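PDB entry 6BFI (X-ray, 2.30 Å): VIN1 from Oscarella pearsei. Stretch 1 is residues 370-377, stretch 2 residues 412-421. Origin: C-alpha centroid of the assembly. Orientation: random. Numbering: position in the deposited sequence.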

ATOM      1  N   GLU A 370      -5.429 -22.527  -5.014  1.00 65.65           N
ATOM      2  CA  GLU A 370      -5.055 -23.596  -5.932  1.00 68.22           C
ATOM      3  C   GLU A 370      -4.129 -23.080  -7.027  1.00 65.39           C
ATOM      4  O   GLU A 370      -3.136 -23.736  -7.370  1.00 66.70           O
ATOM      5  CB  GLU A 370      -6.308 -24.230  -6.535  1.00 73.77           C
ATOM      6  CG  GLU A 370      -6.118 -25.670  -6.981  1.00 81.47           C
ATOM      7  CD  GLU A 370      -7.303 -26.204  -7.761  1.00 85.31           C
ATOM      8  OE1 GLU A 370      -7.973 -25.403  -8.447  1.00 83.98           O
ATOM      9  OE2 GLU A 370      -7.564 -27.424  -7.690  1.00 92.06           O
ATOM     10  N   ARG A 371      -4.438 -21.906  -7.588  1.00 63.26           N
ATOM     11  CA  ARG A 371      -3.529 -21.283  -8.546  1.00 58.21           C
ATOM     12  C   ARG A 371      -2.146 -21.092  -7.942  1.00 54.67           C
ATOM     13  O   ARG A 371      -1.132 -21.356  -8.598  1.00 52.08           O
ATOM     14  CB  ARG A 371      -4.092 -19.943  -9.018  1.00 54.57           C
ATOM     15  CG  ARG A 371      -5.017 -20.038 -10.223  1.00 63.44           C
ATOM     16  CD  ARG A 371      -4.243 -20.306 -11.507  1.00 59.00           C
ATOM     17  NE  ARG A 371      -3.363 -19.196 -11.860  1.00 59.95           N
ATOM     18  CZ  ARG A 371      -3.726 -18.158 -12.608  1.00 58.06           C
ATOM     19  NH1 ARG A 371      -4.961 -18.085 -13.091  1.00 58.75           N
ATOM     20  NH2 ARG A 371      -2.855 -17.191 -12.876  1.00 51.16           N
ATOM     21  N   VAL A 372      -2.084 -20.642  -6.687  1.00 53.11           N
ATOM     22  CA  VAL A 372      -0.786 -20.469  -6.041  1.00 53.52           C
ATOM     23  C   VAL A 372      -0.101 -21.817  -5.842  1.00 57.59           C
ATOM     24  O   VAL A 372       1.105 -21.957  -6.084  1.00 58.12           O
ATOM     25  CB  VAL A 372      -0.947 -19.708  -4.716  1.00 54.23           C
ATOM     26  CG1 VAL A 372       0.372 -19.660  -3.965  1.00 54.10           C
ATOM     27  CG2 VAL A 372      -1.463 -18.311  -4.989  1.00 53.79           C
ATOM     28  N   ALA A 373      -0.856 -22.832  -5.410  1.00 55.36           N
ATOM     29  CA  ALA A 373      -0.272 -24.154  -5.209  1.00 61.19           C
ATOM     30  C   ALA A 373       0.294 -24.728  -6.502  1.00 65.63           C
ATOM     31  O   ALA A 373       1.268 -25.488  -6.469  1.00 64.37           O
ATOM     32  CB  ALA A 373      -1.310 -25.107  -4.620  1.00 66.96           C
ATOM     33  N   THR A 374      -0.293 -24.375  -7.647  1.00 65.58           N
ATOM     34  CA  THR A 374       0.185 -24.915  -8.914  1.00 63.65           C
ATOM     35  C   THR A 374       1.363 -24.116  -9.460  1.00 56.83           C
ATOM     36  O   THR A 374       2.380 -24.690  -9.866  1.00 54.70           O
ATOM     37  CB  THR A 374      -0.950 -24.941  -9.936  1.00 64.27           C
ATOM     38  OG1 THR A 374      -2.015 -25.765  -9.445  1.00 62.87           O
ATOM     39  CG2 THR A 374      -0.455 -25.494 -11.266  1.00 63.98           C
ATOM     40  N   ASP A 375       1.244 -22.788  -9.477  1.00 56.06           N
ATOM     41  CA  ASP A 375       2.206 -21.971 -10.212  1.00 56.29           C
ATOM     42  C   ASP A 375       3.494 -21.716  -9.433  1.00 53.26           C
ATOM     43  O   ASP A 375       4.552 -21.539 -10.046  1.00 55.87           O
ATOM     44  CB  ASP A 375       1.557 -20.646 -10.613  1.00 57.90           C
ATOM     45  CG  ASP A 375       0.308 -20.838 -11.460  1.00 66.63           C
ATOM     46  OD1 ASP A 375       0.113 -21.947 -12.005  1.00 73.05           O
ATOM     47  OD2 ASP A 375      -0.478 -19.875 -11.587  1.00 66.34           O
ATOM     48  N   PHE A 376       3.439 -21.696  -8.102  1.00 53.19           N
ATOM     49  CA  PHE A 376       4.609 -21.415  -7.282  1.00 50.25           C
ATOM     50  C   PHE A 376       5.233 -22.675  -6.693  1.00 52.38           C
ATOM     51  O   PHE A 376       6.005 -22.582  -5.734  1.00 54.67           O
ATOM     52  CB  PHE A 376       4.249 -20.443  -6.157  1.00 46.37           C
ATOM     53  CG  PHE A 376       4.063 -19.027  -6.610  1.00 49.66           C
ATOM     54  CD1 PHE A 376       2.866 -18.619  -7.179  1.00 55.06           C
ATOM     55  CD2 PHE A 376       5.078 -18.099  -6.454  1.00 51.27           C
ATOM     56  CE1 PHE A 376       2.691 -17.308  -7.592  1.00 55.98           C
ATOM     57  CE2 PHE A 376       4.910 -16.790  -6.865  1.00 53.83           C
ATOM     58  CZ  PHE A 376       3.716 -16.394  -7.435  1.00 55.51           C
ATOM     59  N   VAL A 377       4.918 -23.848  -7.246  1.00 51.75           N
ATOM     60  CA  VAL A 377       5.448 -25.085  -6.689  1.00 54.72           C
ATOM     61  C   VAL A 377       6.945 -25.227  -6.944  1.00 61.73           C
ATOM     62  O   VAL A 377       7.634 -25.944  -6.207  1.00 56.80           O
ATOM     63  CB  VAL A 377       4.675 -26.296  -7.250  1.00 64.60           C
ATOM     64  CG1 VAL A 377       5.034 -26.539  -8.712  1.00 68.46           C
ATOM     65  CG2 VAL A 377       4.940 -27.535  -6.414  1.00 61.52           C
ATOM     66  N   ALA A 412       7.325 -18.500 -20.206  1.00 50.03           N
ATOM     67  CA  ALA A 412       5.964 -18.852 -19.808  1.00 51.34           C
ATOM     68  C   ALA A 412       5.849 -19.019 -18.298  1.00 52.69           C
ATOM     69  O   ALA A 412       4.813 -18.682 -17.709  1.00 58.84           O
ATOM     70  CB  ALA A 412       5.518 -20.128 -20.523  1.00 51.78           C
ATOM     71  N   HIS A 413       6.908 -19.516 -17.653  1.00 49.98           N
ATOM     72  CA  HIS A 413       6.883 -19.694 -16.204  1.00 49.64           C
ATOM     73  C   HIS A 413       6.751 -18.352 -15.486  1.00 48.74           C
ATOM     74  O   HIS A 413       5.805 -18.130 -14.721  1.00 51.59           O
ATOM     75  CB  HIS A 413       8.141 -20.435 -15.752  1.00 47.87           C
ATOM     76  CG  HIS A 413       8.242 -20.611 -14.269  1.00 50.53           C
ATOM     77  ND1 HIS A 413       7.349 -21.371 -13.546  1.00 50.03           N
ATOM     78  CD2 HIS A 413       9.137 -20.129 -13.374  1.00 50.92           C
ATOM     79  CE1 HIS A 413       7.687 -21.349 -12.269  1.00 51.47           C
ATOM     80  NE2 HIS A 413       8.769 -20.601 -12.137  1.00 52.25           N
ATOM     81  N   THR A 414       7.694 -17.439 -15.727  1.00 47.01           N
ATOM     82  CA  THR A 414       7.648 -16.150 -15.040  1.00 46.93           C
ATOM     83  C   THR A 414       6.412 -15.345 -15.427  1.00 46.69           C
ATOM     84  O   THR A 414       5.841 -14.644 -14.577  1.00 47.54           O
ATOM     85  CB  THR A 414       8.926 -15.353 -15.319  1.00 44.47           C
ATOM     86  OG1 THR A 414       8.855 -14.084 -14.658  1.00 47.02           O
ATOM     87  CG2 THR A 414       9.125 -15.133 -16.815  1.00 43.52           C
ATOM     88  N   ALA A 415       5.969 -15.444 -16.684  1.00 48.91           N
ATOM     89  CA  ALA A 415       4.707 -14.813 -17.057  1.00 53.08           C
ATOM     90  C   ALA A 415       3.557 -15.360 -16.220  1.00 53.22           C
ATOM     91  O   ALA A 415       2.679 -14.603 -15.784  1.00 50.36           O
ATOM     92  CB  ALA A 415       4.431 -15.015 -18.547  1.00 45.10           C
ATOM     93  N   ARG A 416       3.555 -16.673 -15.971  1.00 53.47           N
ATOM     94  CA  ARG A 416       2.500 -17.265 -15.155  1.00 50.07           C
ATOM     95  C   ARG A 416       2.580 -16.785 -13.711  1.00 54.77           C
ATOM     96  O   ARG A 416       1.545 -16.528 -13.079  1.00 43.85           O
ATOM     97  CB  ARG A 416       2.581 -18.789 -15.218  1.00 48.10           C
ATOM     98  CG  ARG A 416       1.467 -19.497 -14.472  1.00 48.31           C
ATOM     99  CD  ARG A 416       0.110 -19.198 -15.087  1.00 55.56           C
ATOM    100  NE  ARG A 416      -0.921 -20.081 -14.555  1.00 63.77           N
ATOM    101  CZ  ARG A 416      -2.142 -20.200 -15.066  1.00 68.91           C
ATOM    102  NH1 ARG A 416      -2.492 -19.491 -16.130  1.00 72.99           N
ATOM    103  NH2 ARG A 416      -3.011 -21.037 -14.517  1.00 68.76           N
ATOM    104  N   LEU A 417       3.795 -16.663 -13.168  1.00 51.79           N
ATOM    105  CA  LEU A 417       3.946 -16.130 -11.815  1.00 49.14           C
ATOM    106  C   LEU A 417       3.354 -14.730 -11.711  1.00 51.33           C
ATOM    107  O   LEU A 417       2.591 -14.432 -10.782  1.00 55.20           O
ATOM    108  CB  LEU A 417       5.419 -16.114 -11.408  1.00 45.41           C
ATOM    109  CG  LEU A 417       6.116 -17.460 -11.233  1.00 49.34           C
ATOM    110  CD1 LEU A 417       7.545 -17.245 -10.754  1.00 49.97           C
ATOM    111  CD2 LEU A 417       5.341 -18.349 -10.267  1.00 45.37           C
ATOM    112  N   ALA A 418       3.692 -13.856 -12.664  1.00 51.76           N
ATOM    113  CA  ALA A 418       3.189 -12.485 -12.600  1.00 48.89           C
ATOM    114  C   ALA A 418       1.676 -12.436 -12.788  1.00 50.96           C
ATOM    115  O   ALA A 418       0.989 -11.645 -12.128  1.00 48.81           O
ATOM    116  CB  ALA A 418       3.895 -11.618 -13.641  1.00 46.98           C
ATOM    117  N   ASP A 419       1.138 -13.276 -13.679  1.00 55.90           N
ATOM    118  CA  ASP A 419      -0.310 -13.331 -13.862  1.00 60.90           C
ATOM    119  C   ASP A 419      -1.009 -13.765 -12.581  1.00 59.91           C
ATOM    120  O   ASP A 419      -2.021 -13.175 -12.185  1.00 60.94           O
ATOM    121  CB  ASP A 419      -0.664 -14.276 -15.011  1.00 70.19           C
ATOM    122  CG  ASP A 419      -0.441 -13.646 -16.372  1.00 80.69           C
ATOM    123  OD1 ASP A 419       0.301 -12.645 -16.451  1.00 87.66           O
ATOM    124  OD2 ASP A 419      -1.009 -14.154 -17.362  1.00 88.06           O
ATOM    125  N   THR A 420      -0.480 -14.795 -11.917  1.00 56.88           N
ATOM    126  CA  THR A 420      -1.080 -15.255 -10.669  1.00 53.71           C
ATOM    127  C   THR A 420      -1.010 -14.177  -9.595  1.00 50.94           C
ATOM    128  O   THR A 420      -1.980 -13.963  -8.855  1.00 55.03           O
ATOM    129  CB  THR A 420      -0.392 -16.537 -10.202  1.00 55.41           C
ATOM    130  OG1 THR A 420      -0.744 -17.608 -11.086  1.00 59.88           O
ATOM    131  CG2 THR A 420      -0.821 -16.898  -8.786  1.00 55.93           C
ATOM    132  N   ALA A 421       0.124 -13.477  -9.500  1.00 48.41           N
ATOM    133  CA  ALA A 421       0.206 -12.348  -8.578  1.00 45.30           C
ATOM    134  C   ALA A 421      -0.865 -11.309  -8.887  1.00 44.63           C
ATOM    135  O   ALA A 421      -1.478 -10.747  -7.970  1.00 43.81           O
ATOM    136  CB  ALA A 421       1.599 -11.722  -8.634  1.00 40.89           C
TER

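Residues 370-375 are helical, in a helix that begins earlier in the chain, and 412-421 lie within a longer one. Their axes run nearly antiparallel, at 161° between N-to-C directions, and approach to 10.3 Å. The nearest CA pairs are R371 CA with T420 CA at 6.8 Å and D375 CA with L417 CA at 6.3 Å. F376 is the first residue to leave helical phi/psi, although F376 N still bonds V372 O at 3.1 Å. Between the stretches 443 Å² is buried, both sides summed.

The CA-to-CB bonds of R371, D375, R416 and T420 all point toward the opposing stretch, and the polar ends of R371, R416 and T420 converge on the D375 carboxylate. R371, D375 and T420 are buried, which makes pairing their polar groups important; R416 is exposed. T420 OG1 donates to D375 OD2 at 2.3 Å, a very short hydrogen bond, and accepts from R371 NH2 at 2.8 Å with an N-H...acceptor angle of 150°; a small hydroxyl suits this place because it can do both. Within the first helix, R371 NE forms a salt bridge with D375 OD2 at 3.0 Å. R416 NE reaches D375 OD2, also at 3.0 Å, in a second salt bridge, but its hydrogen bonds to OD2 and to OD1 (3.3 Å) are both weak.

The two guanidiniums stack, with centres 3.6 Å apart and planes at 19°. R371 NE and R416 NH2, both donors, lie 3.3 Å apart without a hydrogen bond; the shared carboxylate partly offsets their like charges.

Beside this polar cluster, L417 and F376 supply an apolar contact. Both CA-to-CB bonds point sideways, yet the side-chain ends come nearer: L417 CD2 sits 3.6 Å from the F376 ring centroid and 5° off its normal, a CH-pi contact over the face. At the ring edge, F376 CE1 meets T420 CG2 at 3.7 Å.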